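Long-range contacts in gala protein type 1, 3 or 4 (Legionella pneumophila subsp. pneumophila, PDB 4XA9), which is a leucine-rich repeat protein that probably binds small GTPases and may stimulate their GTP hydrolysis: residues A[94-99]-A[115-120]; A[136-141]-A[159-164]. One frame throughout, in Å; residues are numbered along the deposited sequence.

Contact 1. Residues A[94-99]-A[115-120]; sequences TTLDVS and AKLITL
Thr95 pairs with Thr119 and Leu96 with Leu120 in parallel register, so that strand 95-97 and strand 119-121 lie side by side as neighbours in the long, almost entirely parallel sheet of a leucine-rich repeat solenoid. They are the two strands of a beta-alpha-beta unit whose connection is helix 104-113. The pairing begins at Thr94 O, which accepts two backbone bonds: Ile118 N, 2.7 Å away, lies in the carbonyl plane on a lone pair, whereas Thr119 N reaches it nearly along the C=O axis. One step on, Leu96 N donates to Thr119 O at 2.9 Å. The threonines and leucines then alternate between the two faces of the sheet. On one face Thr95 and Thr119 point the same way; each sets OG1 beside its own backbone N (chi1 -66° and -65°), and a single water spans the two hydroxyls, 3.1 Å from Thr95 OG1 and 2.7 Å from Thr119 OG1. On the other face Leu96 and Leu120 run alongside one another, Leu96 CD2 touching Leu120 CD1. That same Leu120 CD1 meets Val98 CG2, and Leu117 CD2 packs on Leu96 CB at 3.9 Å. Leu111 of helix 104-113 touches Leu96, Val98, Leu117 and Leu120, and so closes this apolar core of the repeat. At the start of the pairing, Lys116 lays its aliphatic chain on Thr94, CE approaching Thr94 CG2 to 3.6 Å. At the end of the strand, Asp97 OD2 is hydrogen-bonded to a polar side chain of another protein chain, while OD1 is gripped twice by Ser99: the backbone N, in an Asx turn, meets it nearly head-on, and Ser99 OG comes to its syn side at 2.8 Å.

Contact 2. Residues A[136-141]-A[159-164]; sequences AQSNLK and ASNINI
Asn161 directs its carboxamide at the 136-141 loop, with Ser138 O as the partner of its ND2 across the contact. CG stands anti to the backbone N (chi1 -169°), which sends it toward that loop. The bond from ND2 to Ser138 O is 3.1 Å long and clearly bent, 144° at the hydrogen, and the donor sits above the carbonyl plane. ND2 also donates to Leu135 O, so one amide nitrogen serves two carbonyls, one at the end of helix 129-135 and one in the loop after it. The other end of the amide works within its own segment: Asn161 OD1 accepts from Asn163 N at 2.9 Å, an Asx turn at the head of the type I beta turn that runs from Asn161 to Ile164. Ser138 OG likewise turns back to Leu135 O, and receives a weak bond from Leu140 N. Asn139 and Asn163 run alongside each other in the same direction, their amide planes 83° apart. Farther along, Ile164 passes close to Leu140 O: its CA makes a C-H···O contact at 3.4 Å, and CG1 stands 3.6 Å from the same oxygen, while CG2 faces Lys141 O. Near the helix ends a water joins Ala136 O and Ser160 OG through two weak bonds. This is the seam between loops of successive leucine-rich repeats, each following a helix and leading into a strand. Its polar chemistry centres on one buried asparagine, with Ala136, Asn163 and Ile164 adding packing: OD1 is engaged in the Asx turn and ND2 on two carbonyls, which should restrain the amide's rotation.

Overall arrangement
From the N terminus, the chain runs through strand 95-97, helix 104-113 and into strand 119-121, where contact 1 closes its loop. It then passes along helix 129-135 to the 136-141 loop, crosses strand 142-144 and helix 151-159, and closes contact 2 at 159-164. The two closures follow in series, neither nested nor crossed, with centres about 13 Å apart. Contact 1 joins neighbouring strands; contact 2 joins the loops leading from helices to the next strands. They meet directly: Ile118 O probably accepts from Lys141 N at 2.9 Å, and Leu117 CB packs on Leu140 CD2, which continues the solenoid from one pair of segments to the next.

Contact 1. Residues A[94-99]-A[115-120]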
loop_
_atom_site.group_PDB
_atom_site.type_symbol
_atom_site.label_atom_id
_atom_site.label_comp_id
_atom_site.label_asym_id
_atom_site.label_seq_id
_atom_site.Cartn_x
_atom_site.Cartn_y
_atom_site.Cartn_z
ATOM N N THR A 94 -2.704 -15.229 -17.393
ATOM C CA THR A 94 -1.541 -15.879 -16.792
ATOM C C THR A 94 -0.947 -14.990 -15.701
ATOM O O THR A 94 -0.283 -15.470 -14.777
ATOM C CB THR A 94 -0.446 -16.187 -17.842
ATOM O OG1 THR A 94 -0.061 -14.976 -18.501
ATOM C CG2 THR A 94 -0.944 -17.192 -18.877
ATOM N N THR A 95 -1.174 -13.685 -15.832
ATOM C CA THR A 95 -0.746 -12.706 -14.832
ATOM C C THR A 95 -1.962 -11.957 -14.320
ATOM O O THR A 95 -2.649 -11.285 -15.087
ATOM C CB THR A 95 0.273 -11.699 -15.406
ATOM O OG1 THR A 95 1.484 -12.385 -15.742
ATOM C CG2 THR A 95 0.590 -10.611 -14.386
ATOM N N LEU A 96 -2.233 -12.081 -13.028
ATOM C CA LEU A 96 -3.478 -11.566 -12.467
ATOM C C LEU A 96 -3.260 -10.762 -11.192
ATOM O O LEU A 96 -2.548 -11.201 -10.289
ATOM C CB LEU A 96 -4.438 -12.724 -12.176
ATOM C CG LEU A 96 -5.764 -12.427 -11.470
ATOM C CD1 LEU A 96 -6.674 -11.553 -12.338
ATOM C CD2 LEU A 96 -6.465 -13.736 -11.119
ATOM N N ASP A 97 -3.883 -9.590 -11.130
ATOM C CA ASP A 97 -3.926 -8.799 -9.908
ATOM C C ASP A 97 -5.368 -8.694 -9.413
ATOM O O ASP A 97 -6.197 -8.038 -10.041
ATOM C CB ASP A 97 -3.330 -7.405 -10.147
ATOM C CG ASP A 97 -3.171 -6.606 -8.866
ATOM O OD1 ASP A 97 -3.734 -7.015 -7.836
ATOM O OD2 ASP A 97 -2.490 -5.561 -8.889
ATOM N N VAL A 98 -5.660 -9.340 -8.287
ATOM C CA VAL A 98 -6.985 -9.258 -7.677
ATOM C C VAL A 98 -6.899 -8.652 -6.281
ATOM O O VAL A 98 -7.761 -8.905 -5.438
ATOM C CB VAL A 98 -7.672 -10.643 -7.566
ATOM C CG1 VAL A 98 -8.093 -11.150 -8.936
ATOM C CG2 VAL A 98 -6.758 -11.648 -6.872
ATOM N N SER A 99 -5.853 -7.867 -6.039
ATOM C CA SER A 99 -5.643 -7.256 -4.727
ATOM C C SER A 99 -6.848 -6.403 -4.324
ATOM O O SER A 99 -7.523 -5.842 -5.185
ATOM C CB SER A 99 -4.370 -6.408 -4.736
ATOM O OG SER A 99 -3.248 -7.182 -5.129
ATOM N N ALA A 115 -4.120 -23.825 -13.148
ATOM C CA ALA A 115 -2.735 -24.080 -13.539
ATOM C C ALA A 115 -2.244 -23.106 -14.614
ATOM O O ALA A 115 -1.052 -23.052 -14.910
ATOM C CB ALA A 115 -2.581 -25.515 -14.020
ATOM N N LYS A 116 -3.162 -22.341 -15.193
ATOM C CA LYS A 116 -2.802 -21.351 -16.204
ATOM C C LYS A 116 -2.015 -20.197 -15.570
ATOM O O LYS A 116 -1.098 -19.642 -16.184
ATOM C CB LYS A 116 -4.059 -20.832 -16.912
ATOM C CG LYS A 116 -3.803 -19.930 -18.104
ATOM C CD LYS A 116 -3.100 -20.679 -19.221
ATOM C CE LYS A 116 -2.918 -19.804 -20.450
ATOM N NZ LYS A 116 -2.211 -20.524 -21.549
ATOM N N LEU A 117 -2.362 -19.863 -14.328
ATOM C CA LEU A 117 -1.747 -18.737 -13.627
ATOM C C LEU A 117 -0.254 -18.899 -13.356
ATOM O O LEU A 117 0.188 -19.896 -12.784
ATOM C CB LEU A 117 -2.457 -18.483 -12.299
ATOM C CG LEU A 117 -3.748 -17.672 -12.346
ATOM C CD1 LEU A 117 -4.190 -17.312 -10.929
ATOM C CD2 LEU A 117 -3.583 -16.426 -13.215
ATOM N N ILE A 118 0.510 -17.890 -13.754
ATOM C CA ILE A 118 1.940 -17.840 -13.476
ATOM C C ILE A 118 2.244 -16.845 -12.353
ATOM O O ILE A 118 3.073 -17.110 -11.479
ATOM C CB ILE A 118 2.745 -17.436 -14.726
ATOM C CG1 ILE A 118 2.378 -18.323 -15.915
ATOM C CG2 ILE A 118 4.231 -17.534 -14.449
ATOM C CD1 ILE A 118 3.072 -17.919 -17.205
ATOM N N THR A 119 1.567 -15.698 -12.382
ATOM C CA THR A 119 1.789 -14.644 -11.397
ATOM C C THR A 119 0.483 -14.163 -10.782
ATOM O O THR A 119 -0.468 -13.854 -11.498
ATOM C CB THR A 119 2.509 -13.440 -12.022
ATOM O OG1 THR A 119 3.820 -13.828 -12.444
ATOM C CG2 THR A 119 2.617 -12.299 -11.034
ATOM N N LEU A 120 0.439 -14.100 -9.454
ATOM C CA LEU A 120 -0.757 -13.639 -8.757
ATOM C C LEU A 120 -0.448 -12.556 -7.728
ATOM O O LEU A 120 0.334 -12.763 -6.793
ATOM C CB LEU A 120 -1.466 -14.811 -8.070
ATOM C CG LEU A 120 -2.707 -14.453 -7.239
ATOM C CD1 LEU A 120 -3.801 -13.871 -8.125
ATOM C CD2 LEU A 120 -3.228 -15.647 -6.459
HETATM O O HOH W 1 4.111 -11.755 -14.159
#

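Contact 2. Residues A[136-141]-A[159-164]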
loop_
_atom_site.group_PDB
_atom_site.type_symbol
_atom_site.label_atom_id
_atom_site.label_comp_id
_atom_site.label_asym_id
_atom_site.label_seq_id
_atom_site.Cartn_x
_atom_site.Cartn_y
_atom_site.Cartn_z
ATOM N N ALA A 136 -0.242 -23.283 -1.638
ATOM C CA ALA A 136 0.918 -24.157 -1.499
ATOM C C ALA A 136 0.870 -25.308 -2.501
ATOM O O ALA A 136 1.883 -25.948 -2.772
ATOM C CB ALA A 136 1.004 -24.694 -0.082
ATOM N N GLN A 137 -0.311 -25.562 -3.056
ATOM C CA GLN A 137 -0.486 -26.636 -4.029
ATOM C C GLN A 137 -0.594 -26.108 -5.463
ATOM O O GLN A 137 -0.799 -26.877 -6.404
ATOM C CB GLN A 137 -1.732 -27.457 -3.686
ATOM C CG GLN A 137 -1.746 -27.986 -2.263
ATOM C CD GLN A 137 -0.645 -28.999 -2.006
ATOM O OE1 GLN A 137 -0.153 -29.650 -2.929
ATOM N NE2 GLN A 137 -0.246 -29.130 -0.745
ATOM N N SER A 138 -0.453 -24.797 -5.629
ATOM C CA SER A 138 -0.610 -24.180 -6.941
ATOM C C SER A 138 0.645 -24.342 -7.783
ATOM O O SER A 138 1.667 -24.822 -7.297
ATOM C CB SER A 138 -0.932 -22.695 -6.802
ATOM O OG SER A 138 0.208 -22.002 -6.338
ATOM N N ASN A 139 0.562 -23.915 -9.042
ATOM C CA ASN A 139 1.714 -23.912 -9.937
ATOM C C ASN A 139 2.274 -22.503 -10.140
ATOM O O ASN A 139 3.028 -22.255 -11.080
ATOM C CB ASN A 139 1.342 -24.521 -11.294
ATOM C CG ASN A 139 1.138 -26.027 -11.225
ATOM O OD1 ASN A 139 1.812 -26.723 -10.464
ATOM N ND2 ASN A 139 0.205 -26.536 -12.022
ATOM N N LEU A 140 1.905 -21.590 -9.248
ATOM C CA LEU A 140 2.327 -20.195 -9.347
ATOM C C LEU A 140 3.836 -20.038 -9.218
ATOM O O LEU A 140 4.466 -20.683 -8.379
ATOM C CB LEU A 140 1.620 -19.354 -8.277
ATOM C CG LEU A 140 0.129 -19.116 -8.536
ATOM C CD1 LEU A 140 -0.580 -18.642 -7.275
ATOM C CD2 LEU A 140 -0.048 -18.103 -9.667
ATOM N N LYS A 141 4.413 -19.191 -10.064
ATOM C CA LYS A 141 5.830 -18.872 -9.969
ATOM C C LYS A 141 6.064 -17.650 -9.086
ATOM O O LYS A 141 7.103 -17.537 -8.435
ATOM C CB LYS A 141 6.422 -18.642 -11.360
ATOM C CG LYS A 141 6.439 -19.897 -12.218
ATOM C CD LYS A 141 7.338 -19.720 -13.426
ATOM C CE LYS A 141 7.499 -21.028 -14.186
ATOM N NZ LYS A 141 8.632 -20.971 -15.155
ATOM N N ALA A 159 6.177 -22.388 1.779
ATOM C CA ALA A 159 7.588 -22.736 1.658
ATOM C C ALA A 159 7.780 -24.102 0.998
ATOM O O ALA A 159 8.821 -24.363 0.391
ATOM C CB ALA A 159 8.261 -22.715 3.027
ATOM N N SER A 160 6.771 -24.961 1.118
ATOM C CA SER A 160 6.842 -26.310 0.559
ATOM C C SER A 160 6.516 -26.330 -0.933
ATOM O O SER A 160 6.775 -27.326 -1.610
ATOM C CB SER A 160 5.892 -27.258 1.300
ATOM O OG SER A 160 4.535 -26.874 1.130
ATOM N N ASN A 161 5.939 -25.242 -1.442
ATOM C CA ASN A 161 5.593 -25.158 -2.861
ATOM C C ASN A 161 6.841 -24.955 -3.713
ATOM O O ASN A 161 7.408 -23.862 -3.762
ATOM C CB ASN A 161 4.585 -24.029 -3.123
ATOM C CG ASN A 161 3.996 -24.080 -4.530
ATOM O OD1 ASN A 161 4.635 -24.566 -5.467
ATOM N ND2 ASN A 161 2.783 -23.551 -4.688
ATOM N N ILE A 162 7.230 -26.013 -4.413
ATOM C CA ILE A 162 8.473 -26.049 -5.172
ATOM C C ILE A 162 8.451 -25.124 -6.396
ATOM O O ILE A 162 9.500 -24.757 -6.941
ATOM C CB ILE A 162 8.775 -27.504 -5.613
ATOM C CG1 ILE A 162 10.228 -27.861 -5.314
ATOM C CG2 ILE A 162 8.375 -27.750 -7.064
ATOM C CD1 ILE A 162 10.489 -28.070 -3.838
ATOM N N ASN A 163 7.251 -24.728 -6.809
ATOM C CA ASN A 163 7.078 -23.917 -8.004
ATOM C C ASN A 163 7.354 -22.426 -7.794
ATOM O O ASN A 163 7.752 -21.730 -8.724
ATOM C CB ASN A 163 5.654 -24.098 -8.545
ATOM C CG ASN A 163 5.352 -25.536 -8.924
ATOM O OD1 ASN A 163 4.551 -26.213 -8.277
ATOM N ND2 ASN A 163 5.990 -26.005 -9.981
ATOM N N ILE A 164 7.139 -21.930 -6.583
ATOM C CA ILE A 164 7.247 -20.493 -6.347
ATOM C C ILE A 164 8.688 -19.997 -6.398
ATOM O O ILE A 164 9.544 -20.470 -5.650
ATOM C CB ILE A 164 6.643 -20.100 -4.992
ATOM C CG1 ILE A 164 5.233 -20.666 -4.853
ATOM C CG2 ILE A 164 6.622 -18.576 -4.838
ATOM C CD1 ILE A 164 4.588 -20.344 -3.519
HETATM O O HOH W 2 3.311 -28.736 -1.554
#